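Local coordinates for protein 5-oxopent-3-ene-1,2,5-tricarboxylate decarboxylase (Exiguobacterium antarcticum B7, PDB 6IYM) that is a magnesium-binding member of the fumarylacetoacetate hydrolase family, built as a dimer of beta-rich chains, at residues L117-G125 against G244-L255; T88-L96 against L215-V225. All blocks are in the same frame, centred on the assembly; numbering follows the deposited sequence.

Contact 1 (L117-G125 against G244-L255). Unlike the reference sequence in segment 244-255: K250 (reference Thr), V253 (reference Thr). With MG (magnesium ion), chain C.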
ATOM      1  N   LEU A 117     -16.764  -1.783 -14.967  1.00 49.63           N
ATOM      2  CA  LEU A 117     -15.582  -0.884 -14.795  1.00 49.02           C
ATOM      3  C   LEU A 117     -14.547  -1.110 -15.891  1.00 48.97           C
ATOM      4  O   LEU A 117     -13.815  -0.142 -16.159  1.00 51.77           O
ATOM      5  CB  LEU A 117     -14.975  -1.081 -13.400  1.00 48.07           C
ATOM      6  CG  LEU A 117     -15.978  -1.028 -12.246  1.00 53.34           C
ATOM      7  CD1 LEU A 117     -15.282  -1.017 -10.891  1.00 53.05           C
ATOM      8  CD2 LEU A 117     -16.882   0.193 -12.360  1.00 59.07           C
ATOM      9  N   THR A 118     -14.467  -2.326 -16.462  1.00 48.24           N
ATOM     10  CA  THR A 118     -13.397  -2.735 -17.414  1.00 48.54           C
ATOM     11  C   THR A 118     -13.971  -3.507 -18.608  1.00 43.94           C
ATOM     12  O   THR A 118     -14.841  -4.379 -18.374  1.00 43.83           O
ATOM     13  CB  THR A 118     -12.375  -3.726 -16.827  1.00 47.56           C
ATOM     14  OG1 THR A 118     -12.313  -3.683 -15.405  1.00 65.37           O
ATOM     15  CG2 THR A 118     -11.001  -3.475 -17.398  1.00 46.42           C
ATOM     16  N   GLN A 119     -13.454  -3.241 -19.814  1.00 48.68           N
ATOM     17  CA  GLN A 119     -13.580  -4.169 -20.975  1.00 56.72           C
ATOM     18  C   GLN A 119     -12.185  -4.510 -21.515  1.00 55.70           C
ATOM     19  O   GLN A 119     -12.120  -5.025 -22.624  1.00 53.46           O
ATOM     20  CB  GLN A 119     -14.476  -3.580 -22.073  1.00 59.03           C
ATOM     21  CG  GLN A 119     -15.906  -3.301 -21.626  1.00 57.84           C
ATOM     22  CD  GLN A 119     -16.692  -4.543 -21.294  1.00 57.15           C
ATOM     23  OE1 GLN A 119     -17.345  -4.635 -20.250  1.00 61.39           O
ATOM     24  NE2 GLN A 119     -16.651  -5.508 -22.195  1.00 57.65           N
ATOM     25  N   GLN A 120     -11.112  -4.219 -20.763  1.00 54.26           N
ATOM     26  CA  GLN A 120      -9.724  -4.621 -21.112  1.00 44.30           C
ATOM     27  C   GLN A 120      -9.056  -5.296 -19.908  1.00 43.24           C
ATOM     28  O   GLN A 120      -7.948  -4.911 -19.547  1.00 43.98           O
ATOM     29  CB  GLN A 120      -8.966  -3.416 -21.643  1.00 46.98           C
ATOM     30  CG  GLN A 120      -9.621  -2.778 -22.873  1.00 48.49           C
ATOM     31  CD  GLN A 120      -8.679  -1.802 -23.524  1.00 51.17           C
ATOM     32  OE1 GLN A 120      -7.906  -1.114 -22.857  1.00 57.42           O
ATOM     33  NE2 GLN A 120      -8.682  -1.784 -24.841  1.00 53.87           N
ATOM     34  N   LEU A 121      -9.717  -6.275 -19.306  1.00 39.81           N
ATOM     35  CA  LEU A 121      -9.149  -7.069 -18.194  1.00 41.15           C
ATOM     36  C   LEU A 121      -8.036  -7.986 -18.725  1.00 44.66           C
ATOM     37  O   LEU A 121      -8.266  -8.667 -19.764  1.00 39.95           O
ATOM     38  CB  LEU A 121     -10.254  -7.894 -17.568  1.00 41.60           C
ATOM     39  CG  LEU A 121      -9.817  -8.653 -16.323  1.00 42.74           C
ATOM     40  CD1 LEU A 121      -9.362  -7.677 -15.250  1.00 45.97           C
ATOM     41  CD2 LEU A 121     -10.951  -9.520 -15.831  1.00 42.04           C
ATOM     42  N   ASP A 122      -6.878  -8.006 -18.055  1.00 37.35           N
ATOM     43  CA  ASP A 122      -5.667  -8.708 -18.550  1.00 38.87           C
ATOM     44  C   ASP A 122      -4.989  -9.418 -17.393  1.00 42.28           C
ATOM     45  O   ASP A 122      -5.270  -9.022 -16.239  1.00 43.75           O
ATOM     46  CB  ASP A 122      -4.709  -7.737 -19.250  1.00 39.66           C
ATOM     47  CG  ASP A 122      -3.796  -8.360 -20.297  1.00 42.17           C
ATOM     48  OD1 ASP A 122      -3.847  -9.598 -20.473  1.00 46.91           O
ATOM     49  OD2 ASP A 122      -2.968  -7.611 -20.872  1.00 44.88           O
ATOM     50  N   TYR A 123      -4.155 -10.421 -17.726  1.00 36.99           N
ATOM     51  CA  TYR A 123      -3.340 -11.242 -16.805  1.00 37.04           C
ATOM     52  C   TYR A 123      -1.876 -10.754 -16.833  1.00 38.69           C
ATOM     53  O   TYR A 123      -1.398 -10.130 -17.822  1.00 40.00           O
ATOM     54  CB  TYR A 123      -3.418 -12.727 -17.179  1.00 37.13           C
ATOM     55  CG  TYR A 123      -3.084 -12.988 -18.628  1.00 39.02           C
ATOM     56  CD1 TYR A 123      -1.789 -13.201 -19.049  1.00 40.88           C
ATOM     57  CD2 TYR A 123      -4.066 -12.914 -19.601  1.00 42.31           C
ATOM     58  CE1 TYR A 123      -1.486 -13.391 -20.389  1.00 39.67           C
ATOM     59  CE2 TYR A 123      -3.781 -13.088 -20.946  1.00 40.83           C
ATOM     60  CZ  TYR A 123      -2.479 -13.312 -21.346  1.00 39.87           C
ATOM     61  OH  TYR A 123      -2.198 -13.441 -22.680  1.00 46.04           O
ATOM     62  N   GLU A 124      -1.131 -11.094 -15.786  1.00 39.45           N
ATOM     63  CA  GLU A 124       0.359 -10.975 -15.742  1.00 40.71           C
ATOM     64  C   GLU A 124       0.870 -11.981 -14.711  1.00 36.99           C
ATOM     65  O   GLU A 124       0.646 -11.760 -13.516  1.00 40.61           O
ATOM     66  CB  GLU A 124       0.839  -9.579 -15.326  1.00 39.54           C
ATOM     67  CG  GLU A 124       0.577  -8.476 -16.336  1.00 43.81           C
ATOM     68  CD  GLU A 124       1.266  -7.132 -16.078  1.00 46.40           C
ATOM     69  OE1 GLU A 124       1.107  -6.243 -16.921  1.00 50.29           O
ATOM     70  OE2 GLU A 124       1.904  -6.957 -15.012  1.00 44.59           O
ATOM     71  N   GLY A 125       1.517 -13.048 -15.166  1.00 33.98           N
ATOM     72  CA  GLY A 125       2.094 -14.066 -14.272  1.00 33.78           C
ATOM     73  C   GLY A 125       3.424 -13.605 -13.754  1.00 31.55           C
ATOM     74  O   GLY A 125       4.202 -13.050 -14.568  1.00 36.67           O
ATOM     75  N   GLY A 244       3.678 -11.768 -23.585  1.00 37.63           N
ATOM     76  CA  GLY A 244       2.502 -12.605 -23.906  1.00 42.23           C
ATOM     77  C   GLY A 244       1.217 -12.124 -23.263  1.00 43.52           C
ATOM     78  O   GLY A 244       0.170 -12.808 -23.382  1.00 37.89           O
ATOM     79  N   VAL A 245       1.298 -10.984 -22.593  1.00 41.65           N
ATOM     80  CA  VAL A 245       0.156 -10.257 -21.964  1.00 45.21           C
ATOM     81  C   VAL A 245      -0.950 -10.025 -23.009  1.00 43.58           C
ATOM     82  O   VAL A 245      -0.635  -9.723 -24.170  1.00 41.86           O
ATOM     83  CB  VAL A 245       0.750  -8.976 -21.337  1.00 51.83           C
ATOM     84  CG1 VAL A 245      -0.029  -7.710 -21.619  1.00 56.25           C
ATOM     85  CG2 VAL A 245       1.002  -9.179 -19.854  1.00 51.28           C
ATOM     86  N   GLY A 246      -2.217 -10.205 -22.630  1.00 40.76           N
ATOM     87  CA  GLY A 246      -3.348 -10.112 -23.572  1.00 46.13           C
ATOM     88  C   GLY A 246      -3.308  -8.809 -24.365  1.00 52.71           C
ATOM     89  O   GLY A 246      -3.624  -8.816 -25.571  1.00 43.24           O
ATOM     90  N   HIS A 247      -2.929  -7.720 -23.700  1.00 51.45           N
ATOM     91  CA  HIS A 247      -2.842  -6.352 -24.275  1.00 56.02           C
ATOM     92  C   HIS A 247      -1.789  -6.286 -25.391  1.00 59.07           C
ATOM     93  O   HIS A 247      -1.921  -5.412 -26.255  1.00 54.47           O
ATOM     94  CB  HIS A 247      -2.500  -5.356 -23.170  1.00 60.29           C
ATOM     95  CG  HIS A 247      -2.753  -3.933 -23.525  1.00 64.55           C
ATOM     96  ND1 HIS A 247      -4.010  -3.481 -23.889  1.00 67.43           N
ATOM     97  CD2 HIS A 247      -1.936  -2.859 -23.522  1.00 64.89           C
ATOM     98  CE1 HIS A 247      -3.948  -2.189 -24.121  1.00 72.51           C
ATOM     99  NE2 HIS A 247      -2.688  -1.783 -23.904  1.00 70.37           N
ATOM    100  N   GLY A 248      -0.768  -7.152 -25.366  1.00 55.81           N
ATOM    101  CA  GLY A 248       0.408  -7.034 -26.250  1.00 51.92           C
ATOM    102  C   GLY A 248       0.271  -7.929 -27.465  1.00 54.13           C
ATOM    103  O   GLY A 248       1.209  -7.964 -28.284  1.00 49.53           O
ATOM    104  N   MET A 249      -0.852  -8.639 -27.563  1.00 50.21           N
ATOM    105  CA  MET A 249      -1.076  -9.681 -28.594  1.00 51.91           C
ATOM    106  C   MET A 249      -1.624  -8.969 -29.827  1.00 54.46           C
ATOM    107  O   MET A 249      -2.169  -7.871 -29.667  1.00 55.17           O
ATOM    108  CB  MET A 249      -2.035 -10.763 -28.079  1.00 48.45           C
ATOM    109  CG  MET A 249      -1.359 -11.765 -27.142  1.00 48.92           C
ATOM    110  SD  MET A 249      -2.480 -12.986 -26.391  1.00 53.34           S
ATOM    111  CE  MET A 249      -2.944 -13.935 -27.850  1.00 56.08           C
ATOM    112  N   LYS A 250      -1.425  -9.536 -31.015  1.00 64.51           N
ATOM    113  CA  LYS A 250      -1.860  -8.932 -32.304  1.00 60.02           C
ATOM    114  C   LYS A 250      -2.870  -9.880 -32.944  1.00 55.99           C
ATOM    115  O   LYS A 250      -2.476 -10.899 -33.497  1.00 60.29           O
ATOM    116  CB  LYS A 250      -0.619  -8.665 -33.164  1.00 67.46           C
ATOM    117  CG  LYS A 250       0.287  -7.542 -32.662  1.00 69.87           C
ATOM    118  CD  LYS A 250       1.763  -7.810 -32.870  1.00 73.71           C
ATOM    119  CE  LYS A 250       2.601  -6.554 -32.973  1.00 76.65           C
ATOM    120  NZ  LYS A 250       2.522  -5.716 -31.752  1.00 77.03           N
ATOM    121  N   PRO A 251      -4.200  -9.648 -32.843  1.00 56.42           N
ATOM    122  CA  PRO A 251      -4.779  -8.499 -32.144  1.00 56.72           C
ATOM    123  C   PRO A 251      -4.861  -8.701 -30.629  1.00 55.02           C
ATOM    124  O   PRO A 251      -4.634  -9.805 -30.136  1.00 53.00           O
ATOM    125  CB  PRO A 251      -6.187  -8.433 -32.752  1.00 55.43           C
ATOM    126  CG  PRO A 251      -6.536  -9.889 -32.936  1.00 54.85           C
ATOM    127  CD  PRO A 251      -5.240 -10.519 -33.409  1.00 57.31           C
ATOM    128  N   PRO A 252      -5.171  -7.639 -29.852  1.00 53.09           N
ATOM    129  CA  PRO A 252      -5.241  -7.739 -28.390  1.00 52.51           C
ATOM    130  C   PRO A 252      -6.401  -8.629 -27.908  1.00 53.54           C
ATOM    131  O   PRO A 252      -7.463  -8.609 -28.465  1.00 47.77           O
ATOM    132  CB  PRO A 252      -5.450  -6.280 -27.938  1.00 57.93           C
ATOM    133  CG  PRO A 252      -5.005  -5.422 -29.136  1.00 54.05           C
ATOM    134  CD  PRO A 252      -5.388  -6.260 -30.341  1.00 55.16           C
ATOM    135  N   VAL A 253      -6.183  -9.429 -26.872  1.00 49.12           N
ATOM    136  CA  VAL A 253      -7.248 -10.318 -26.324  1.00 49.76           C
ATOM    137  C   VAL A 253      -7.353 -10.008 -24.829  1.00 46.86           C
ATOM    138  O   VAL A 253      -6.307  -9.817 -24.174  1.00 43.72           O
ATOM    139  CB  VAL A 253      -6.985 -11.809 -26.638  1.00 56.65           C
ATOM    140  CG1 VAL A 253      -5.672 -12.304 -26.060  1.00 59.94           C
ATOM    141  CG2 VAL A 253      -8.131 -12.709 -26.206  1.00 59.32           C
ATOM    142  N   TYR A 254      -8.580  -9.833 -24.372  1.00 40.29           N
ATOM    143  CA  TYR A 254      -8.949  -9.439 -22.996  1.00 44.56           C
ATOM    144  C   TYR A 254      -9.778 -10.573 -22.406  1.00 48.29           C
ATOM    145  O   TYR A 254     -10.459 -11.323 -23.178  1.00 43.66           O
ATOM    146  CB  TYR A 254      -9.645  -8.079 -23.011  1.00 42.54           C
ATOM    147  CG  TYR A 254      -8.750  -7.022 -23.581  1.00 44.29           C
ATOM    148  CD1 TYR A 254      -7.549  -6.718 -22.959  1.00 45.78           C
ATOM    149  CD2 TYR A 254      -9.046  -6.390 -24.780  1.00 46.19           C
ATOM    150  CE1 TYR A 254      -6.683  -5.781 -23.489  1.00 46.53           C
ATOM    151  CE2 TYR A 254      -8.187  -5.447 -25.321  1.00 46.58           C
ATOM    152  CZ  TYR A 254      -6.997  -5.152 -24.683  1.00 50.75           C
ATOM    153  OH  TYR A 254      -6.133  -4.234 -25.209  1.00 52.43           O
ATOM    154  N   LEU A 255      -9.687 -10.689 -21.088  1.00 41.28           N
ATOM    155  CA  LEU A 255     -10.287 -11.767 -20.273  1.00 41.78           C
ATOM    156  C   LEU A 255     -11.790 -11.527 -20.187  1.00 44.51           C
ATOM    157  O   LEU A 255     -12.212 -10.367 -20.084  1.00 51.98           O
ATOM    158  CB  LEU A 255      -9.660 -11.763 -18.872  1.00 39.87           C
ATOM    159  CG  LEU A 255      -8.217 -12.271 -18.809  1.00 42.86           C
ATOM    160  CD1 LEU A 255      -7.538 -11.935 -17.477  1.00 40.66           C
ATOM    161  CD2 LEU A 255      -8.182 -13.756 -19.077  1.00 42.25           C
TER
HETATM  162 MG    MG C 301       2.953  -6.591 -13.332  1.00 47.35          MG
HETATM  163  O   HOH W   1     -12.069  -7.548 -20.574  1.00 46.45           O
HETATM  164  O   HOH W   2      -6.189 -10.809 -21.506  1.00 46.79           O
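With chi1 at -154°, D122 sets CG opposite its backbone N, and Y123 holds CG between the backbone N and the carbonyl carbon (chi1 53°). These torsions bring the carboxylate to the 246-248 turn and the phenol to G244, just before it. The site is the start of a metal-binding strand of the fumarylacetoacetate hydrolase fold, packed on a 3-10 turn. D122 OD2 accepts from H247 N at 2.8 Å, from above the carboxylate plane. D122 OD1 takes a weak bond from G246 N. R159 forms salt bridges with both D122 OD2 and E124 OE1, so one arginine links D122, which holds the turn, to the metal ligand E124. Y123 OH donates to G244 O at 2.5 Å, in the carbonyl plane. R206 also bonds this hydroxyl. L255 N meets L121 O at 2.8 Å, with an N-H...O angle of 178°. A water links L121 N and L255 O. Q120 lies alongside Y254, its CB over the ring centre, 3.8 Å from the centroid. Y254 OH pairs with H247 ND1 at 2.6 Å, which would limit imidazole rotation. V245 CG2 packs against E124 CG at 3.6 Å. Beyond that methylene the extended E124 chain carries OE2 to the magnesium ion, 2.0 Å away.

Contact 2 (T88-L96 against L215-V225); sequences TAGAGKFVL and LRDVVTILTEV
The irregular 88-96 segment passes the start and the end of the 215-225 segment at side-chain distance: the CA atoms of F94 and R216 are 8.4 Å apart, those of L96 and V225 8.3 Å, with no backbone hydrogen bond across. F94 makes the main bridge between them. Its CG is anti to the backbone N (chi1 -177°), which sends the ring toward the helix. V225 CG2 meets the ring edge in plane, 3.6 Å from F94 CZ. E224 CB comes obliquely to F94 CE2 at 3.4 Å, while the E224 carboxylate turns to a salt bridge with R227. L96 CG lies over one ring face, and L96 CD1 also reaches V225 CG2. R216 bends at chi2. F94 CB lies over one face of its guanidinium, toward the rim; the guanidinium and F94 ring planes are 22° apart. R216 NH2 donates to G92 O at 2.9 Å, with the acceptor near the guanidinium plane. NH1 adds a weak bond to the same oxygen. D217 is the N-cap of helix 218-225: its OD1 accepts from T220 N at 3.0 Å and from T220 OG1 at 2.5 Å, on opposite faces of the carboxylate plane. F94 O is bonded by H165 of the second subunit. The arrangement is an aspartate N-capped helix packed on a loop that itself meets the second subunit, in a fumarylacetoacetate hydrolase fold.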
ATOM      1  N   THR A  88      18.869  -3.816 -23.278  1.00169.60           N
ATOM      2  CA  THR A  88      17.583  -3.061 -23.236  1.00160.25           C
ATOM      3  C   THR A  88      16.440  -3.938 -23.769  1.00153.22           C
ATOM      4  O   THR A  88      16.720  -5.068 -24.214  1.00152.39           O
ATOM      5  CB  THR A  88      17.694  -1.763 -24.048  1.00155.65           C
ATOM      6  OG1 THR A  88      18.467  -2.061 -25.210  1.00149.61           O
ATOM      7  CG2 THR A  88      18.336  -0.624 -23.285  1.00150.82           C
ATOM      8  N   ALA A  89      15.204  -3.428 -23.734  1.00150.22           N
ATOM      9  CA  ALA A  89      13.981  -4.102 -24.241  1.00149.37           C
ATOM     10  C   ALA A  89      12.909  -3.069 -24.628  1.00142.99           C
ATOM     11  O   ALA A  89      12.338  -3.198 -25.728  1.00134.93           O
ATOM     12  CB  ALA A  89      13.467  -5.073 -23.203  1.00143.11           C
ATOM     13  N   GLY A  90      12.628  -2.106 -23.742  1.00144.70           N
ATOM     14  CA  GLY A  90      11.719  -0.962 -23.966  1.00140.44           C
ATOM     15  C   GLY A  90      11.965   0.130 -22.934  1.00141.14           C
ATOM     16  O   GLY A  90      11.687  -0.126 -21.746  1.00155.50           O
ATOM     17  N   ALA A  91      12.466   1.298 -23.361  1.00129.26           N
ATOM     18  CA  ALA A  91      13.026   2.373 -22.502  1.00115.96           C
ATOM     19  C   ALA A  91      14.007   1.756 -21.489  1.00 98.08           C
ATOM     20  O   ALA A  91      15.230   1.706 -21.795  1.00 92.24           O
ATOM     21  CB  ALA A  91      11.899   3.137 -21.837  1.00118.62           C
ATOM     22  N   GLY A  92      13.476   1.259 -20.362  1.00 73.61           N
ATOM     23  CA  GLY A  92      14.212   0.573 -19.284  1.00 64.49           C
ATOM     24  C   GLY A  92      14.165   1.351 -17.976  1.00 58.34           C
ATOM     25  O   GLY A  92      15.068   1.142 -17.144  1.00 47.61           O
ATOM     26  N   LYS A  93      13.180   2.231 -17.775  1.00 54.28           N
ATOM     27  CA  LYS A  93      12.963   2.877 -16.452  1.00 56.82           C
ATOM     28  C   LYS A  93      12.582   1.787 -15.438  1.00 55.23           C
ATOM     29  O   LYS A  93      11.943   0.823 -15.859  1.00 56.25           O
ATOM     30  CB  LYS A  93      11.953   4.018 -16.584  1.00 56.90           C
ATOM     31  CG  LYS A  93      12.553   5.278 -17.197  1.00 62.02           C
ATOM     32  CD  LYS A  93      11.615   6.449 -17.334  1.00 65.40           C
ATOM     33  CE  LYS A  93      12.321   7.775 -17.148  1.00 69.70           C
ATOM     34  NZ  LYS A  93      11.401   8.909 -17.386  1.00 71.84           N
ATOM     35  N   PHE A  94      13.074   1.886 -14.192  1.00 51.40           N
ATOM     36  CA  PHE A  94      12.713   1.027 -13.030  1.00 50.35           C
ATOM     37  C   PHE A  94      11.432   1.563 -12.403  1.00 49.68           C
ATOM     38  O   PHE A  94      11.492   2.576 -11.716  1.00 53.67           O
ATOM     39  CB  PHE A  94      13.806   0.984 -11.965  1.00 49.27           C
ATOM     40  CG  PHE A  94      13.497   0.056 -10.817  1.00 49.53           C
ATOM     41  CD1 PHE A  94      12.977  -1.211 -11.054  1.00 48.82           C
ATOM     42  CD2 PHE A  94      13.776   0.423  -9.509  1.00 49.93           C
ATOM     43  CE1 PHE A  94      12.709  -2.075 -10.000  1.00 52.39           C
ATOM     44  CE2 PHE A  94      13.535  -0.452  -8.459  1.00 50.29           C
ATOM     45  CZ  PHE A  94      12.995  -1.694  -8.707  1.00 51.94           C
ATOM     46  N   VAL A  95      10.307   0.928 -12.726  1.00 46.13           N
ATOM     47  CA  VAL A  95       8.929   1.435 -12.487  1.00 47.90           C
ATOM     48  C   VAL A  95       8.390   0.647 -11.291  1.00 48.97           C
ATOM     49  O   VAL A  95       8.589  -0.603 -11.277  1.00 43.09           O
ATOM     50  CB  VAL A  95       8.059   1.272 -13.755  1.00 47.73           C
ATOM     51  CG1 VAL A  95       6.586   1.550 -13.508  1.00 43.35           C
ATOM     52  CG2 VAL A  95       8.560   2.147 -14.895  1.00 47.10           C
ATOM     53  N   LEU A  96       7.841   1.349 -10.289  1.00 44.28           N
ATOM     54  CA  LEU A  96       7.315   0.730  -9.046  1.00 46.89           C
ATOM     55  C   LEU A  96       5.906   1.257  -8.808  1.00 40.74           C
ATOM     56  O   LEU A  96       5.727   2.425  -8.956  1.00 41.21           O
ATOM     57  CB  LEU A  96       8.227   1.054  -7.859  1.00 48.48           C
ATOM     58  CG  LEU A  96       9.488   0.199  -7.762  1.00 56.55           C
ATOM     59  CD1 LEU A  96      10.436   0.720  -6.690  1.00 56.27           C
ATOM     60  CD2 LEU A  96       9.144  -1.262  -7.487  1.00 58.31           C
ATOM     61  N   LEU A 215      15.275  -7.941 -16.624  1.00 49.19           N
ATOM     62  CA  LEU A 215      16.141  -6.758 -16.869  1.00 49.95           C
ATOM     63  C   LEU A 215      16.792  -6.340 -15.540  1.00 53.11           C
ATOM     64  O   LEU A 215      17.988  -5.940 -15.576  1.00 53.19           O
ATOM     65  CB  LEU A 215      15.299  -5.646 -17.513  1.00 51.25           C
ATOM     66  CG  LEU A 215      14.521  -6.044 -18.774  1.00 52.76           C
ATOM     67  CD1 LEU A 215      13.599  -4.915 -19.234  1.00 53.08           C
ATOM     68  CD2 LEU A 215      15.466  -6.437 -19.893  1.00 53.08           C
ATOM     69  N   ARG A 216      16.070  -6.501 -14.416  1.00 50.00           N
ATOM     70  CA  ARG A 216      16.613  -6.436 -13.026  1.00 48.17           C
ATOM     71  C   ARG A 216      16.329  -7.751 -12.283  1.00 47.39           C
ATOM     72  O   ARG A 216      15.139  -8.051 -12.017  1.00 52.64           O
ATOM     73  CB  ARG A 216      16.024  -5.215 -12.300  1.00 50.77           C
ATOM     74  CG  ARG A 216      16.592  -3.894 -12.803  1.00 54.83           C
ATOM     75  CD  ARG A 216      15.627  -2.734 -12.734  1.00 58.56           C
ATOM     76  NE  ARG A 216      16.191  -1.503 -13.286  1.00 52.37           N
ATOM     77  CZ  ARG A 216      15.912  -0.978 -14.472  1.00 55.41           C
ATOM     78  NH1 ARG A 216      15.069  -1.573 -15.300  1.00 55.98           N
ATOM     79  NH2 ARG A 216      16.508   0.143 -14.843  1.00 54.00           N
ATOM     80  N   ASP A 217      17.377  -8.502 -11.942  1.00 48.13           N
ATOM     81  CA  ASP A 217      17.290  -9.805 -11.230  1.00 46.35           C
ATOM     82  C   ASP A 217      16.809  -9.563  -9.787  1.00 47.92           C
ATOM     83  O   ASP A 217      16.575  -8.387  -9.401  1.00 46.09           O
ATOM     84  CB  ASP A 217      18.606 -10.586 -11.348  1.00 53.75           C
ATOM     85  CG  ASP A 217      19.729 -10.086 -10.461  1.00 58.05           C
ATOM     86  OD1 ASP A 217      19.621  -8.942  -9.987  1.00 57.12           O
ATOM     87  OD2 ASP A 217      20.684 -10.861 -10.234  1.00 60.26           O
ATOM     88  N   VAL A 218      16.600 -10.635  -9.032  1.00 44.11           N
ATOM     89  CA  VAL A 218      16.006 -10.553  -7.670  1.00 47.62           C
ATOM     90  C   VAL A 218      16.901  -9.643  -6.807  1.00 50.08           C
ATOM     91  O   VAL A 218      16.396  -8.618  -6.275  1.00 50.28           O
ATOM     92  CB  VAL A 218      15.792 -11.961  -7.087  1.00 47.72           C
ATOM     93  CG1 VAL A 218      15.513 -11.946  -5.582  1.00 44.03           C
ATOM     94  CG2 VAL A 218      14.680 -12.679  -7.828  1.00 47.75           C
ATOM     95  N   VAL A 219      18.198  -9.928  -6.719  1.00 50.56           N
ATOM     96  CA  VAL A 219      19.132  -9.121  -5.871  1.00 49.08           C
ATOM     97  C   VAL A 219      19.078  -7.643  -6.278  1.00 45.24           C
ATOM     98  O   VAL A 219      18.902  -6.809  -5.377  1.00 50.06           O
ATOM     99  CB  VAL A 219      20.556  -9.704  -5.827  1.00 55.71           C
ATOM    100  CG1 VAL A 219      21.574  -8.715  -5.288  1.00 59.31           C
ATOM    101  CG2 VAL A 219      20.587 -10.968  -4.984  1.00 57.04           C
ATOM    102  N   THR A 220      19.099  -7.293  -7.564  1.00 47.52           N
ATOM    103  CA  THR A 220      19.025  -5.869  -8.018  1.00 43.65           C
ATOM    104  C   THR A 220      17.689  -5.231  -7.616  1.00 45.82           C
ATOM    105  O   THR A 220      17.654  -4.044  -7.248  1.00 39.18           O
ATOM    106  CB  THR A 220      19.206  -5.753  -9.534  1.00 49.35           C
ATOM    107  OG1 THR A 220      20.341  -6.544  -9.859  1.00 50.36           O
ATOM    108  CG2 THR A 220      19.415  -4.343 -10.031  1.00 52.56           C
ATOM    109  N   ILE A 221      16.584  -5.967  -7.737  1.00 48.98           N
ATOM    110  CA  ILE A 221      15.260  -5.439  -7.311  1.00 46.17           C
ATOM    111  C   ILE A 221      15.362  -5.082  -5.817  1.00 41.13           C
ATOM    112  O   ILE A 221      15.056  -3.939  -5.479  1.00 39.71           O
ATOM    113  CB  ILE A 221      14.126  -6.439  -7.625  1.00 44.94           C
ATOM    114  CG1 ILE A 221      13.807  -6.468  -9.125  1.00 43.35           C
ATOM    115  CG2 ILE A 221      12.916  -6.118  -6.776  1.00 43.18           C
ATOM    116  CD1 ILE A 221      13.074  -7.690  -9.580  1.00 46.81           C
ATOM    117  N   LEU A 222      15.805  -6.010  -4.969  1.00 43.59           N
ATOM    118  CA  LEU A 222      15.904  -5.811  -3.497  1.00 45.74           C
ATOM    119  C   LEU A 222      16.781  -4.593  -3.176  1.00 52.41           C
ATOM    120  O   LEU A 222      16.326  -3.703  -2.425  1.00 47.02           O
ATOM    121  CB  LEU A 222      16.479  -7.078  -2.870  1.00 47.71           C
ATOM    122  CG  LEU A 222      15.564  -8.299  -2.887  1.00 46.38           C
ATOM    123  CD1 LEU A 222      16.354  -9.546  -2.506  1.00 47.21           C
ATOM    124  CD2 LEU A 222      14.390  -8.105  -1.956  1.00 45.22           C
ATOM    125  N   THR A 223      17.984  -4.553  -3.756  1.00 53.02           N
ATOM    126  CA  THR A 223      18.964  -3.430  -3.675  1.00 53.66           C
ATOM    127  C   THR A 223      18.299  -2.091  -4.024  1.00 53.31           C
ATOM    128  O   THR A 223      18.437  -1.132  -3.240  1.00 55.96           O
ATOM    129  CB  THR A 223      20.130  -3.725  -4.623  1.00 53.52           C
ATOM    130  OG1 THR A 223      20.935  -4.688  -3.927  1.00 52.49           O
ATOM    131  CG2 THR A 223      20.867  -2.476  -5.039  1.00 59.29           C
ATOM    132  N   GLU A 224      17.600  -2.011  -5.160  1.00 49.46           N
ATOM    133  CA  GLU A 224      17.044  -0.738  -5.692  1.00 49.70           C
ATOM    134  C   GLU A 224      15.805  -0.301  -4.893  1.00 51.64           C
ATOM    135  O   GLU A 224      15.657   0.896  -4.617  1.00 49.16           O
ATOM    136  CB  GLU A 224      16.684  -0.914  -7.164  1.00 59.09           C
ATOM    137  CG  GLU A 224      17.885  -0.978  -8.075  1.00 68.17           C
ATOM    138  CD  GLU A 224      18.524   0.377  -8.289  1.00 80.57           C
ATOM    139  OE1 GLU A 224      17.854   1.249  -8.896  1.00 91.36           O
ATOM    140  OE2 GLU A 224      19.669   0.570  -7.814  1.00 81.02           O
ATOM    141  N   VAL A 225      14.927  -1.241  -4.558  1.00 47.30           N
ATOM    142  CA  VAL A 225      13.616  -0.971  -3.905  1.00 52.10           C
ATOM    143  C   VAL A 225      13.870  -0.391  -2.518  1.00 46.08           C
ATOM    144  O   VAL A 225      13.151   0.525  -2.137  1.00 47.66           O
ATOM    145  CB  VAL A 225      12.750  -2.244  -3.860  1.00 54.05           C
ATOM    146  CG1 VAL A 225      11.513  -2.085  -3.006  1.00 61.39           C
ATOM    147  CG2 VAL A 225      12.341  -2.644  -5.265  1.00 61.18           C
TER

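Overall arrangement
Contacts 1 and 2 do not touch. Their centres are 23 Å apart and their nearest atoms about 10 Å apart. Along the chain their segments alternate, and in each contact the closest ends are 119 residues apart. Contact 1 reaches the metal directly: E124 binds the magnesium ion together with E126 and D155. Contact 2 is further off, with the L96 side chain about 10 Å from the ion. Strand 121-131 connects the two regions. Its first residues belong to contact 1, while I129 and I131 further along pack against helix 218-225 of contact 2. Contact 2 also meets the second subunit, through K93 and F94 among others.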